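Local coordinates for shikimate kinase (Aquifex aeolicus, PDB 2PT5), which probably catalyses the ATP-dependent, magnesium-requiring phosphorylation of the 3-hydroxyl group of shikimate, a late step on the way to chorismate, at residues 5-13 / 105-113; 91-102 / 137-147. All coordinates share one frame; numbering follows the deposited sequence.

Contact 1 of 2, residues 5-13 / 105-113; sequences LIGFMCSGK and VFLERCKDS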
ATOM      1  N   LEU A   5      -0.970  -2.367   4.993  1.00 29.02           N
ATOM      2  CA  LEU A   5      -0.282  -1.091   4.831  1.00 30.33           C
ATOM      3  C   LEU A   5      -0.780  -0.440   3.548  1.00 31.47           C
ATOM      4  O   LEU A   5      -0.779  -1.061   2.496  1.00 33.79           O
ATOM      5  CB  LEU A   5       1.233  -1.295   4.757  1.00 30.11           C
ATOM      6  CG  LEU A   5       1.906  -2.006   5.936  1.00 31.68           C
ATOM      7  CD1 LEU A   5       3.412  -1.969   5.732  1.00 27.67           C
ATOM      8  CD2 LEU A   5       1.522  -1.347   7.255  1.00 26.96           C
ATOM      9  N   ILE A   6      -1.214   0.813   3.641  1.00 30.87           N
ATOM     10  CA  ILE A   6      -1.720   1.514   2.472  1.00 33.19           C
ATOM     11  C   ILE A   6      -1.066   2.880   2.349  1.00 32.07           C
ATOM     12  O   ILE A   6      -0.555   3.426   3.328  1.00 26.56           O
ATOM     13  CB  ILE A   6      -3.264   1.673   2.546  1.00 32.29           C
ATOM     14  CG1 ILE A   6      -3.650   2.691   3.622  1.00 32.61           C
ATOM     15  CG2 ILE A   6      -3.900   0.336   2.886  1.00 33.06           C
ATOM     16  CD1 ILE A   6      -5.161   2.829   3.832  1.00 35.36           C
ATOM     17  N   GLY A   7      -1.077   3.425   1.139  1.00 31.44           N
ATOM     18  CA  GLY A   7      -0.481   4.726   0.906  1.00 30.36           C
ATOM     19  C   GLY A   7       0.132   4.766  -0.479  1.00 36.51           C
ATOM     20  O   GLY A   7       0.022   3.797  -1.243  1.00 32.58           O
ATOM     21  N   PHE A   8       0.795   5.871  -0.809  1.00 30.26           N
ATOM     22  CA  PHE A   8       1.405   5.993  -2.124  1.00 34.52           C
ATOM     23  C   PHE A   8       2.625   5.078  -2.273  1.00 37.07           C
ATOM     24  O   PHE A   8       3.257   4.673  -1.289  1.00 29.20           O
ATOM     25  CB  PHE A   8       1.777   7.458  -2.418  1.00 27.16           C
ATOM     26  CG  PHE A   8       0.596   8.393  -2.412  1.00 32.37           C
ATOM     27  CD1 PHE A   8       0.294   9.157  -1.282  1.00 34.53           C
ATOM     28  CD2 PHE A   8      -0.250   8.473  -3.516  1.00 30.43           C
ATOM     29  CE1 PHE A   8      -0.836   9.989  -1.248  1.00 30.84           C
ATOM     30  CE2 PHE A   8      -1.380   9.299  -3.494  1.00 33.95           C
ATOM     31  CZ  PHE A   8      -1.672  10.060  -2.354  1.00 26.50           C
HETATM   32  N   MSE A   9       2.929   4.758  -3.524  1.00 43.16           N
HETATM   33  CA  MSE A   9       4.039   3.886  -3.887  1.00 49.08           C
HETATM   34  C   MSE A   9       5.373   4.229  -3.225  1.00 46.09           C
HETATM   35  O   MSE A   9       6.144   3.342  -2.861  1.00 45.32           O
HETATM   36  CB  MSE A   9       4.208   3.908  -5.408  1.00 60.80           C
HETATM   37  CG  MSE A   9       5.544   3.391  -5.912  1.00 77.85           C
HETATM   38 SE   MSE A   9       6.285   4.603  -7.241  1.00100.68          SE
HETATM   39  CE  MSE A   9       7.593   5.506  -6.139  1.00 93.33           C
ATOM     40  N   CYS A  10       5.645   5.518  -3.068  1.00 40.55           N
ATOM     41  CA  CYS A  10       6.900   5.948  -2.475  1.00 37.74           C
ATOM     42  C   CYS A  10       6.796   6.244  -0.982  1.00 38.78           C
ATOM     43  O   CYS A  10       7.550   7.069  -0.464  1.00 41.65           O
ATOM     44  CB  CYS A  10       7.394   7.197  -3.209  1.00 42.06           C
ATOM     45  SG  CYS A  10       6.128   8.511  -3.272  1.00 40.04           S
ATOM     46  N   SER A  11       5.879   5.587  -0.281  1.00 34.07           N
ATOM     47  CA  SER A  11       5.739   5.852   1.146  1.00 39.38           C
ATOM     48  C   SER A  11       6.449   4.810   2.016  1.00 40.93           C
ATOM     49  O   SER A  11       6.337   4.836   3.239  1.00 44.14           O
ATOM     50  CB  SER A  11       4.254   5.958   1.534  1.00 31.50           C
ATOM     51  OG  SER A  11       3.565   4.758   1.260  1.00 38.20           O
ATOM     52  N   GLY A  12       7.187   3.902   1.381  1.00 45.13           N
ATOM     53  CA  GLY A  12       7.910   2.879   2.120  1.00 44.99           C
ATOM     54  C   GLY A  12       7.091   1.718   2.665  1.00 48.31           C
ATOM     55  O   GLY A  12       7.498   1.075   3.636  1.00 47.93           O
ATOM     56  N   LYS A  13       5.944   1.442   2.050  1.00 43.11           N
ATOM     57  CA  LYS A  13       5.085   0.347   2.492  1.00 43.46           C
ATOM     58  C   LYS A  13       5.818  -0.993   2.513  1.00 43.01           C
ATOM     59  O   LYS A  13       5.768  -1.728   3.500  1.00 44.14           O
ATOM     60  CB  LYS A  13       3.862   0.230   1.581  1.00 38.52           C
ATOM     61  CG  LYS A  13       2.877   1.372   1.693  1.00 37.69           C
ATOM     62  CD  LYS A  13       1.834   1.284   0.601  1.00 37.99           C
ATOM     63  CE  LYS A  13       2.485   1.400  -0.784  1.00 35.96           C
ATOM     64  NZ  LYS A  13       1.479   1.340  -1.872  1.00 43.24           N
ATOM     65  N   VAL A 105       6.927  15.442  -0.548  1.00 32.07           N
ATOM     66  CA  VAL A 105       7.734  14.224  -0.456  1.00 31.02           C
ATOM     67  C   VAL A 105       7.345  13.274  -1.586  1.00 32.50           C
ATOM     68  O   VAL A 105       8.198  12.667  -2.236  1.00 31.43           O
ATOM     69  CB  VAL A 105       7.522  13.511   0.892  1.00 30.08           C
ATOM     70  CG1 VAL A 105       8.182  12.137   0.866  1.00 30.42           C
ATOM     71  CG2 VAL A 105       8.109  14.356   2.022  1.00 35.39           C
ATOM     72  N   PHE A 106       6.040  13.152  -1.795  1.00 34.29           N
ATOM     73  CA  PHE A 106       5.458  12.316  -2.841  1.00 30.37           C
ATOM     74  C   PHE A 106       6.074  12.701  -4.178  1.00 32.00           C
ATOM     75  O   PHE A 106       6.534  11.854  -4.944  1.00 34.18           O
ATOM     76  CB  PHE A 106       3.944  12.564  -2.872  1.00 29.89           C
ATOM     77  CG  PHE A 106       3.254  12.071  -4.114  1.00 33.19           C
ATOM     78  CD1 PHE A 106       2.966  10.719  -4.286  1.00 34.68           C
ATOM     79  CD2 PHE A 106       2.842  12.971  -5.090  1.00 37.16           C
ATOM     80  CE1 PHE A 106       2.272  10.273  -5.409  1.00 34.15           C
ATOM     81  CE2 PHE A 106       2.149  12.538  -6.215  1.00 35.57           C
ATOM     82  CZ  PHE A 106       1.860  11.183  -6.374  1.00 31.76           C
ATOM     83  N   LEU A 107       6.092  13.999  -4.433  1.00 31.47           N
ATOM     84  CA  LEU A 107       6.616  14.551  -5.673  1.00 30.72           C
ATOM     85  C   LEU A 107       8.083  14.215  -5.896  1.00 35.45           C
ATOM     86  O   LEU A 107       8.488  13.895  -7.007  1.00 32.89           O
ATOM     87  CB  LEU A 107       6.429  16.063  -5.658  1.00 32.29           C
ATOM     88  CG  LEU A 107       5.608  16.743  -6.751  1.00 36.15           C
ATOM     89  CD1 LEU A 107       4.491  15.852  -7.242  1.00 34.99           C
ATOM     90  CD2 LEU A 107       5.068  18.049  -6.186  1.00 31.03           C
ATOM     91  N   GLU A 108       8.880  14.282  -4.835  1.00 38.36           N
ATOM     92  CA  GLU A 108      10.301  14.002  -4.955  1.00 43.79           C
ATOM     93  C   GLU A 108      10.675  12.515  -4.941  1.00 41.16           C
ATOM     94  O   GLU A 108      11.740  12.150  -5.430  1.00 43.99           O
ATOM     95  CB  GLU A 108      11.080  14.773  -3.872  1.00 41.07           C
ATOM     96  CG  GLU A 108      10.668  14.488  -2.441  1.00 50.72           C
ATOM     97  CD  GLU A 108      10.968  15.653  -1.494  1.00 55.51           C
ATOM     98  OE1 GLU A 108      10.853  15.468  -0.262  1.00 52.89           O
ATOM     99  OE2 GLU A 108      11.308  16.758  -1.982  1.00 54.54           O
ATOM    100  N   ARG A 109       9.806  11.656  -4.414  1.00 41.09           N
ATOM    101  CA  ARG A 109      10.117  10.222  -4.353  1.00 41.40           C
ATOM    102  C   ARG A 109       9.381   9.336  -5.359  1.00 41.74           C
ATOM    103  O   ARG A 109       9.944   8.367  -5.860  1.00 44.15           O
ATOM    104  CB  ARG A 109       9.834   9.666  -2.950  1.00 40.35           C
ATOM    105  CG  ARG A 109      10.655  10.256  -1.806  1.00 34.66           C
ATOM    106  CD  ARG A 109      10.268   9.580  -0.482  1.00 38.44           C
ATOM    107  NE  ARG A 109      10.875  10.227   0.681  1.00 45.08           N
ATOM    108  CZ  ARG A 109      10.761   9.788   1.934  1.00 44.43           C
ATOM    109  NH1 ARG A 109      10.063   8.690   2.206  1.00 48.03           N
ATOM    110  NH2 ARG A 109      11.334  10.458   2.919  1.00 49.93           N
ATOM    111  N   CYS A 110       8.125   9.659  -5.649  1.00 40.82           N
ATOM    112  CA  CYS A 110       7.322   8.844  -6.558  1.00 40.44           C
ATOM    113  C   CYS A 110       7.606   9.022  -8.056  1.00 41.93           C
ATOM    114  O   CYS A 110       8.261   9.974  -8.484  1.00 36.03           O
ATOM    115  CB  CYS A 110       5.830   9.084  -6.285  1.00 41.78           C
ATOM    116  SG  CYS A 110       5.048   8.100  -4.948  1.00 48.49           S
ATOM    117  N   LYS A 111       7.093   8.083  -8.845  1.00 41.57           N
ATOM    118  CA  LYS A 111       7.256   8.093 -10.295  1.00 39.68           C
ATOM    119  C   LYS A 111       5.959   7.605 -10.925  1.00 38.33           C
ATOM    120  O   LYS A 111       5.163   6.943 -10.260  1.00 38.01           O
ATOM    121  CB  LYS A 111       8.415   7.175 -10.683  1.00 39.75           C
ATOM    122  CG  LYS A 111       9.763   7.688 -10.204  1.00 47.16           C
ATOM    123  CD  LYS A 111      10.720   6.558  -9.855  1.00 54.62           C
ATOM    124  CE  LYS A 111      10.296   5.863  -8.567  1.00 60.83           C
ATOM    125  NZ  LYS A 111      11.264   4.806  -8.152  1.00 64.52           N
ATOM    126  N   ASP A 112       5.731   7.943 -12.195  1.00 40.09           N
ATOM    127  CA  ASP A 112       4.518   7.503 -12.877  1.00 35.06           C
ATOM    128  C   ASP A 112       4.693   6.081 -13.394  1.00 39.95           C
ATOM    129  O   ASP A 112       5.717   5.450 -13.138  1.00 37.35           O
ATOM    130  CB  ASP A 112       4.152   8.438 -14.034  1.00 36.14           C
ATOM    131  CG  ASP A 112       5.191   8.455 -15.138  1.00 40.47           C
ATOM    132  OD1 ASP A 112       6.038   7.535 -15.199  1.00 37.94           O
ATOM    133  OD2 ASP A 112       5.150   9.394 -15.958  1.00 35.75           O
ATOM    134  N   SER A 113       3.699   5.591 -14.131  1.00 38.81           N
ATOM    135  CA  SER A 113       3.734   4.236 -14.648  1.00 43.34           C
ATOM    136  C   SER A 113       4.873   3.989 -15.631  1.00 44.82           C
ATOM    137  O   SER A 113       5.233   2.842 -15.891  1.00 46.59           O
ATOM    138  CB  SER A 113       2.394   3.891 -15.303  1.00 45.83           C
ATOM    139  OG  SER A 113       2.175   4.668 -16.467  1.00 48.97           O
TER
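Cys10 and Cys110 are joined by a disulfide, SG to SG 2.0 Å, which ties the P-loop to the C-terminal end of helix 103-109. The bridge is twisted close to a right angle, with chi3 at -93°. The buried side of this bond is the densely packed one. There Phe8 and Phe106 bring their rings together obliquely, planes at 56°, with CD2 of Phe8 3.6 Å from CE1 of Phe106. The Cys10 sulfur also lies obliquely beside the Phe106 ring, 4.0 Å from its CD1. A chi1 of 164° swings the Phe106 ring away from its own backbone N, and its CD1 and CE1 are the atoms that reach Phe8, while Phe130 meets both rings from helix 127-137. Substituting an alanine for Phe8 would probably open a gap beside Phe106 and leave that ring freer to shift.

Residues 7-13 belong to the P-loop (Walker A) that follows the first strand of a P-loop kinase, and Cys10 to Lys13 are predicted to bind ATP. A type I turn from Phe8 to Ser11 shapes the loop: Phe8 O accepts both Ser11 N and Ser11 OG, the latter at 2.6 Å and in the carbonyl plane. Lys13 NZ reaches back to Gly7 O at 2.9 Å, above the carbonyl plane.

Outward of the disulfide the contact thins. Arg109 still lays its CB 3.5 Å from CB of Cys10, but its chain then runs out extended along the loop, the guanidinium edge turned to Cys10 O. Selenomethionine Met9, exposed and poorly ordered, bends its chain toward Lys111, the two crossing at about a right angle in a loosely defined contact.

Contact 2 of 2, residues 91-102 / 137-147; sequences KSRGTTVFIDIP and YSKADIKVKGE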
ATOM      1  N   LYS A  91     -10.582  -3.858   6.506  1.00 40.82           N
ATOM      2  CA  LYS A  91     -11.009  -3.574   7.868  1.00 42.20           C
ATOM      3  C   LYS A  91     -11.766  -4.744   8.499  1.00 44.43           C
ATOM      4  O   LYS A  91     -11.731  -4.928   9.719  1.00 45.83           O
ATOM      5  CB  LYS A  91     -11.878  -2.316   7.894  1.00 42.19           C
ATOM      6  CG  LYS A  91     -11.150  -1.060   7.446  1.00 39.83           C
ATOM      7  CD  LYS A  91     -11.997   0.183   7.651  1.00 43.81           C
ATOM      8  CE  LYS A  91     -11.203   1.447   7.359  1.00 36.12           C
ATOM      9  NZ  LYS A  91     -11.982   2.661   7.696  1.00 42.49           N
ATOM     10  N   SER A  92     -12.440  -5.539   7.675  1.00 41.71           N
ATOM     11  CA  SER A  92     -13.187  -6.680   8.192  1.00 49.88           C
ATOM     12  C   SER A  92     -12.279  -7.871   8.476  1.00 49.74           C
ATOM     13  O   SER A  92     -12.737  -8.901   8.965  1.00 52.31           O
ATOM     14  CB  SER A  92     -14.276  -7.108   7.205  1.00 48.35           C
ATOM     15  OG  SER A  92     -13.719  -7.633   6.010  1.00 51.62           O
ATOM     16  N   ARG A  93     -10.996  -7.726   8.161  1.00 47.75           N
ATOM     17  CA  ARG A  93     -10.035  -8.796   8.382  1.00 43.54           C
ATOM     18  C   ARG A  93      -8.950  -8.384   9.380  1.00 43.57           C
ATOM     19  O   ARG A  93      -8.387  -9.230  10.074  1.00 42.88           O
ATOM     20  CB  ARG A  93      -9.404  -9.217   7.049  1.00 48.38           C
ATOM     21  CG  ARG A  93     -10.405  -9.780   6.048  1.00 51.49           C
ATOM     22  CD  ARG A  93     -11.060 -11.038   6.608  1.00 59.05           C
ATOM     23  NE  ARG A  93     -12.400 -11.268   6.068  1.00 60.68           N
ATOM     24  CZ  ARG A  93     -12.684 -12.110   5.080  1.00 56.32           C
ATOM     25  NH1 ARG A  93     -13.932 -12.241   4.668  1.00 57.92           N
ATOM     26  NH2 ARG A  93     -11.726 -12.832   4.514  1.00 57.89           N
ATOM     27  N   GLY A  94      -8.663  -7.086   9.462  1.00 39.60           N
ATOM     28  CA  GLY A  94      -7.646  -6.638  10.390  1.00 37.57           C
ATOM     29  C   GLY A  94      -7.483  -5.136  10.541  1.00 41.10           C
ATOM     30  O   GLY A  94      -8.436  -4.367  10.392  1.00 34.93           O
ATOM     31  N   THR A  95      -6.256  -4.723  10.848  1.00 37.46           N
ATOM     32  CA  THR A  95      -5.934  -3.316  11.043  1.00 35.19           C
ATOM     33  C   THR A  95      -5.284  -2.734   9.793  1.00 35.72           C
ATOM     34  O   THR A  95      -4.324  -3.300   9.252  1.00 31.97           O
ATOM     35  CB  THR A  95      -4.976  -3.137  12.238  1.00 38.01           C
ATOM     36  OG1 THR A  95      -5.571  -3.712  13.405  1.00 41.81           O
ATOM     37  CG2 THR A  95      -4.691  -1.658  12.495  1.00 38.50           C
ATOM     38  N   THR A  96      -5.823  -1.608   9.335  1.00 29.46           N
ATOM     39  CA  THR A  96      -5.312  -0.929   8.158  1.00 30.04           C
ATOM     40  C   THR A  96      -4.450   0.215   8.658  1.00 32.11           C
ATOM     41  O   THR A  96      -4.829   0.930   9.585  1.00 31.31           O
ATOM     42  CB  THR A  96      -6.462  -0.410   7.258  1.00 33.63           C
ATOM     43  OG1 THR A  96      -7.405   0.336   8.040  1.00 34.82           O
ATOM     44  CG2 THR A  96      -7.177  -1.579   6.597  1.00 33.10           C
ATOM     45  N   VAL A  97      -3.271   0.357   8.061  1.00 31.39           N
ATOM     46  CA  VAL A  97      -2.316   1.384   8.463  1.00 33.24           C
ATOM     47  C   VAL A  97      -1.911   2.265   7.293  1.00 32.16           C
ATOM     48  O   VAL A  97      -1.355   1.784   6.301  1.00 30.02           O
ATOM     49  CB  VAL A  97      -1.025   0.758   9.049  1.00 27.77           C
ATOM     50  CG1 VAL A  97      -0.122   1.847   9.589  1.00 33.54           C
ATOM     51  CG2 VAL A  97      -1.375  -0.242  10.146  1.00 32.54           C
ATOM     52  N   PHE A  98      -2.167   3.559   7.429  1.00 27.86           N
ATOM     53  CA  PHE A  98      -1.828   4.508   6.382  1.00 32.55           C
ATOM     54  C   PHE A  98      -0.503   5.182   6.701  1.00 30.18           C
ATOM     55  O   PHE A  98      -0.372   5.886   7.700  1.00 30.83           O
ATOM     56  CB  PHE A  98      -2.954   5.555   6.231  1.00 32.18           C
ATOM     57  CG  PHE A  98      -2.618   6.711   5.305  1.00 30.33           C
ATOM     58  CD1 PHE A  98      -1.798   6.536   4.191  1.00 30.00           C
ATOM     59  CD2 PHE A  98      -3.165   7.977   5.539  1.00 34.95           C
ATOM     60  CE1 PHE A  98      -1.526   7.597   3.325  1.00 30.13           C
ATOM     61  CE2 PHE A  98      -2.900   9.052   4.676  1.00 30.46           C
ATOM     62  CZ  PHE A  98      -2.081   8.862   3.568  1.00 33.96           C
ATOM     63  N   ILE A  99       0.488   4.929   5.858  1.00 31.30           N
ATOM     64  CA  ILE A  99       1.799   5.539   6.021  1.00 31.29           C
ATOM     65  C   ILE A  99       1.721   6.789   5.154  1.00 34.52           C
ATOM     66  O   ILE A  99       1.863   6.741   3.928  1.00 25.96           O
ATOM     67  CB  ILE A  99       2.901   4.596   5.536  1.00 30.01           C
ATOM     68  CG1 ILE A  99       2.862   3.312   6.371  1.00 32.06           C
ATOM     69  CG2 ILE A  99       4.247   5.279   5.648  1.00 24.75           C
ATOM     70  CD1 ILE A  99       3.770   2.195   5.852  1.00 37.73           C
ATOM     71  N   ASP A 100       1.479   7.906   5.828  1.00 37.14           N
ATOM     72  CA  ASP A 100       1.280   9.209   5.202  1.00 35.07           C
ATOM     73  C   ASP A 100       2.514  10.064   4.922  1.00 34.00           C
ATOM     74  O   ASP A 100       3.310  10.320   5.816  1.00 31.37           O
ATOM     75  CB  ASP A 100       0.326  10.010   6.094  1.00 34.83           C
ATOM     76  CG  ASP A 100      -0.204  11.260   5.423  1.00 35.80           C
ATOM     77  OD1 ASP A 100      -0.549  12.208   6.155  1.00 42.06           O
ATOM     78  OD2 ASP A 100      -0.298  11.286   4.178  1.00 36.40           O
ATOM     79  N   ILE A 101       2.659  10.499   3.673  1.00 30.18           N
ATOM     80  CA  ILE A 101       3.741  11.398   3.280  1.00 33.80           C
ATOM     81  C   ILE A 101       3.080  12.607   2.611  1.00 33.80           C
ATOM     82  O   ILE A 101       2.094  12.462   1.878  1.00 28.68           O
ATOM     83  CB  ILE A 101       4.725  10.765   2.264  1.00 36.06           C
ATOM     84  CG1 ILE A 101       3.955  10.168   1.089  1.00 37.29           C
ATOM     85  CG2 ILE A 101       5.606   9.731   2.960  1.00 36.17           C
ATOM     86  CD1 ILE A 101       4.852   9.644  -0.024  1.00 41.71           C
ATOM     87  N   PRO A 102       3.603  13.817   2.868  1.00 30.62           N
ATOM     88  CA  PRO A 102       3.075  15.061   2.297  1.00 31.81           C
ATOM     89  C   PRO A 102       3.322  15.164   0.791  1.00 32.10           C
ATOM     90  O   PRO A 102       4.193  14.479   0.251  1.00 33.11           O
ATOM     91  CB  PRO A 102       3.810  16.140   3.088  1.00 33.35           C
ATOM     92  CG  PRO A 102       5.135  15.486   3.381  1.00 35.87           C
ATOM     93  CD  PRO A 102       4.729  14.088   3.779  1.00 31.69           C
ATOM     94  N   TYR A 137      -7.080   6.965   1.686  1.00 35.20           N
ATOM     95  CA  TYR A 137      -6.063   6.449   2.601  1.00 35.14           C
ATOM     96  C   TYR A 137      -6.368   6.872   4.034  1.00 36.10           C
ATOM     97  O   TYR A 137      -6.259   6.068   4.965  1.00 36.50           O
ATOM     98  CB  TYR A 137      -4.666   6.967   2.234  1.00 28.21           C
ATOM     99  CG  TYR A 137      -4.114   6.505   0.905  1.00 26.75           C
ATOM    100  CD1 TYR A 137      -4.428   5.252   0.388  1.00 25.98           C
ATOM    101  CD2 TYR A 137      -3.246   7.322   0.175  1.00 27.99           C
ATOM    102  CE1 TYR A 137      -3.898   4.822  -0.831  1.00 25.28           C
ATOM    103  CE2 TYR A 137      -2.710   6.904  -1.041  1.00 28.93           C
ATOM    104  CZ  TYR A 137      -3.042   5.652  -1.538  1.00 25.93           C
ATOM    105  OH  TYR A 137      -2.551   5.250  -2.760  1.00 31.90           O
ATOM    106  N   SER A 138      -6.760   8.136   4.202  1.00 36.66           N
ATOM    107  CA  SER A 138      -7.060   8.693   5.524  1.00 37.04           C
ATOM    108  C   SER A 138      -8.156   7.963   6.281  1.00 35.62           C
ATOM    109  O   SER A 138      -8.359   8.217   7.461  1.00 34.53           O
ATOM    110  CB  SER A 138      -7.440  10.181   5.419  1.00 41.42           C
ATOM    111  OG  SER A 138      -6.349  10.973   4.971  1.00 38.79           O
ATOM    112  N   LYS A 139      -8.869   7.065   5.610  1.00 36.65           N
ATOM    113  CA  LYS A 139      -9.936   6.321   6.268  1.00 38.00           C
ATOM    114  C   LYS A 139      -9.374   5.122   7.034  1.00 39.37           C
ATOM    115  O   LYS A 139     -10.122   4.341   7.619  1.00 37.47           O
ATOM    116  CB  LYS A 139     -10.964   5.856   5.228  1.00 40.02           C
ATOM    117  CG  LYS A 139     -11.690   7.007   4.533  1.00 39.89           C
ATOM    118  CD  LYS A 139     -12.667   6.512   3.480  1.00 42.96           C
ATOM    119  CE  LYS A 139     -13.521   7.655   2.945  1.00 38.61           C
ATOM    120  NZ  LYS A 139     -14.329   8.286   4.027  1.00 41.39           N
ATOM    121  N   ALA A 140      -8.049   5.006   7.041  1.00 36.10           N
ATOM    122  CA  ALA A 140      -7.353   3.910   7.707  1.00 38.89           C
ATOM    123  C   ALA A 140      -7.512   3.915   9.228  1.00 40.94           C
ATOM    124  O   ALA A 140      -7.641   4.971   9.845  1.00 42.79           O
ATOM    125  CB  ALA A 140      -5.865   3.959   7.348  1.00 36.75           C
ATOM    126  N   ASP A 141      -7.487   2.729   9.827  1.00 37.60           N
ATOM    127  CA  ASP A 141      -7.601   2.598  11.273  1.00 38.53           C
ATOM    128  C   ASP A 141      -6.481   3.393  11.937  1.00 41.46           C
ATOM    129  O   ASP A 141      -6.710   4.152  12.884  1.00 41.93           O
ATOM    130  CB  ASP A 141      -7.476   1.129  11.683  1.00 38.42           C
ATOM    131  CG  ASP A 141      -8.589   0.274  11.122  1.00 39.92           C
ATOM    132  OD1 ASP A 141      -8.292  -0.756  10.479  1.00 38.39           O
ATOM    133  OD2 ASP A 141      -9.766   0.632  11.335  1.00 43.51           O
ATOM    134  N   ILE A 142      -5.267   3.218  11.424  1.00 39.00           N
ATOM    135  CA  ILE A 142      -4.101   3.900  11.977  1.00 40.60           C
ATOM    136  C   ILE A 142      -3.363   4.703  10.909  1.00 39.41           C
ATOM    137  O   ILE A 142      -3.190   4.244   9.776  1.00 37.44           O
ATOM    138  CB  ILE A 142      -3.110   2.884  12.595  1.00 40.02           C
ATOM    139  CG1 ILE A 142      -3.846   1.965  13.576  1.00 39.69           C
ATOM    140  CG2 ILE A 142      -1.992   3.617  13.318  1.00 35.23           C
ATOM    141  CD1 ILE A 142      -2.985   0.820  14.102  1.00 38.33           C
ATOM    142  N   LYS A 143      -2.924   5.899  11.284  1.00 37.21           N
ATOM    143  CA  LYS A 143      -2.201   6.781  10.375  1.00 40.42           C
ATOM    144  C   LYS A 143      -0.890   7.197  11.027  1.00 38.11           C
ATOM    145  O   LYS A 143      -0.890   7.712  12.130  1.00 41.59           O
ATOM    146  CB  LYS A 143      -3.044   8.026  10.069  1.00 40.56           C
ATOM    147  CG  LYS A 143      -2.318   9.098   9.259  1.00 47.98           C
ATOM    148  CD  LYS A 143      -3.160  10.370   9.130  1.00 51.23           C
ATOM    149  CE  LYS A 143      -2.475  11.422   8.267  1.00 51.91           C
ATOM    150  NZ  LYS A 143      -1.160  11.876   8.815  1.00 59.59           N
ATOM    151  N   VAL A 144       0.226   6.968  10.342  1.00 38.91           N
ATOM    152  CA  VAL A 144       1.536   7.325  10.874  1.00 37.39           C
ATOM    153  C   VAL A 144       2.326   8.174   9.878  1.00 38.66           C
ATOM    154  O   VAL A 144       2.099   8.099   8.670  1.00 37.81           O
ATOM    155  CB  VAL A 144       2.359   6.056  11.218  1.00 32.65           C
ATOM    156  CG1 VAL A 144       1.615   5.212  12.246  1.00 32.84           C
ATOM    157  CG2 VAL A 144       2.610   5.245   9.961  1.00 33.55           C
ATOM    158  N   LYS A 145       3.254   8.972  10.401  1.00 41.04           N
ATOM    159  CA  LYS A 145       4.102   9.852   9.601  1.00 45.54           C
ATOM    160  C   LYS A 145       5.137   9.016   8.847  1.00 43.67           C
ATOM    161  O   LYS A 145       6.029   8.434   9.458  1.00 41.25           O
ATOM    162  CB  LYS A 145       4.820  10.836  10.524  1.00 56.58           C
ATOM    163  CG  LYS A 145       5.125  12.189   9.913  1.00 70.76           C
ATOM    164  CD  LYS A 145       4.034  13.194  10.256  1.00 82.00           C
ATOM    165  CE  LYS A 145       4.456  14.612   9.892  1.00 88.87           C
ATOM    166  NZ  LYS A 145       5.705  15.020  10.598  1.00 91.63           N
ATOM    167  N   GLY A 146       5.023   8.966   7.524  1.00 42.84           N
ATOM    168  CA  GLY A 146       5.948   8.172   6.732  1.00 43.40           C
ATOM    169  C   GLY A 146       7.122   8.926   6.143  1.00 44.71           C
ATOM    170  O   GLY A 146       7.852   8.401   5.300  1.00 42.42           O
ATOM    171  N   GLU A 147       7.297  10.170   6.574  1.00 47.26           N
ATOM    172  CA  GLU A 147       8.398  10.984   6.091  1.00 50.63           C
ATOM    173  C   GLU A 147       9.667  10.540   6.807  1.00 49.36           C
ATOM    174  O   GLU A 147      10.770  10.697   6.291  1.00 53.03           O
ATOM    175  CB  GLU A 147       8.116  12.474   6.352  1.00 50.28           C
ATOM    176  CG  GLU A 147       9.322  13.384   6.123  1.00 56.96           C
ATOM    177  CD  GLU A 147       8.937  14.815   5.790  1.00 60.28           C
ATOM    178  OE1 GLU A 147       7.882  15.284   6.275  1.00 61.89           O
ATOM    179  OE2 GLU A 147       9.698  15.473   5.050  1.00 57.35           O
TER
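Thr96 and Asp141 meet where two neighbouring strands of the parallel P-loop kinase sheet, 95-100 and the edge strand 142-145, come together. Their side chains cross at about a right angle and grip each other reciprocally. Asp141 OD1 takes Thr96 N on its anti lone pair at 2.9 Å, and Asp141 N returns a nearly straight bond (173°) to Thr96 OG1. A chi1 of 50° sets OG1 between the backbone N and the carbonyl carbon, where it faces Asp141 N. Beyond this pair the backbones follow a regular parallel ladder, Ile142 N to Thr96 O through Asp100 N to Val144 O.

The two faces of the ladder differ. On one, Ile99 and Val144 lie side by side, pointing the same way, and helix 150-162 packs on Val144 and on Ile142. On the other, Phe98 crosses Tyr137 at about a right angle: Tyr137 CB sits over the centre of the Phe98 ring, 3.3 Å from its centroid, in a CH-pi contact. Asp100 CB lies toward the rim of the opposite ring face, and Ala140 CB touches Phe98 CB at 3.5 Å. Tyr137 sends its hydroxyl away from here, to the carbonyl O of Gly78, itself predicted to bind the substrate.

At the far end of the strands Gly146 N bonds to Asp100 O. Ile99 CG2 lies 3.5 Å from Gly146 CA, which leaves little room there. Lys143 crosses over to Asp100, its chain bent only at its last torsion. Arg134 pairs with the same carboxylate oxygen, and in a salt bridge Lys143 NZ meets Asp100 OD1 at 2.7 Å on its anti side, 18° out of plane.

Overall arrangement
Each contact runs from core to surface. In contact 1 the rings of Phe8 and Phe106 are buried while Met9, Arg109 and Lys111 are exposed; in contact 2 the residues of strand 95-100 are largely buried, and Asp141 and Lys143 lie outside. Contact 1 fastens a loop to a helix end with one covalent bond and an aromatic cluster, without hydrogen bonds between its segments; contact 2 joins two strands through a backbone ladder. Strand 2-6 lies next to strand 95-100, so Ile6 pairs with Val97 and Ile99, and Tyr137 of contact 2 meets Phe8 of contact 1 edge-to-face. Segment 91-102 is followed almost at once by 105-113 of contact 1.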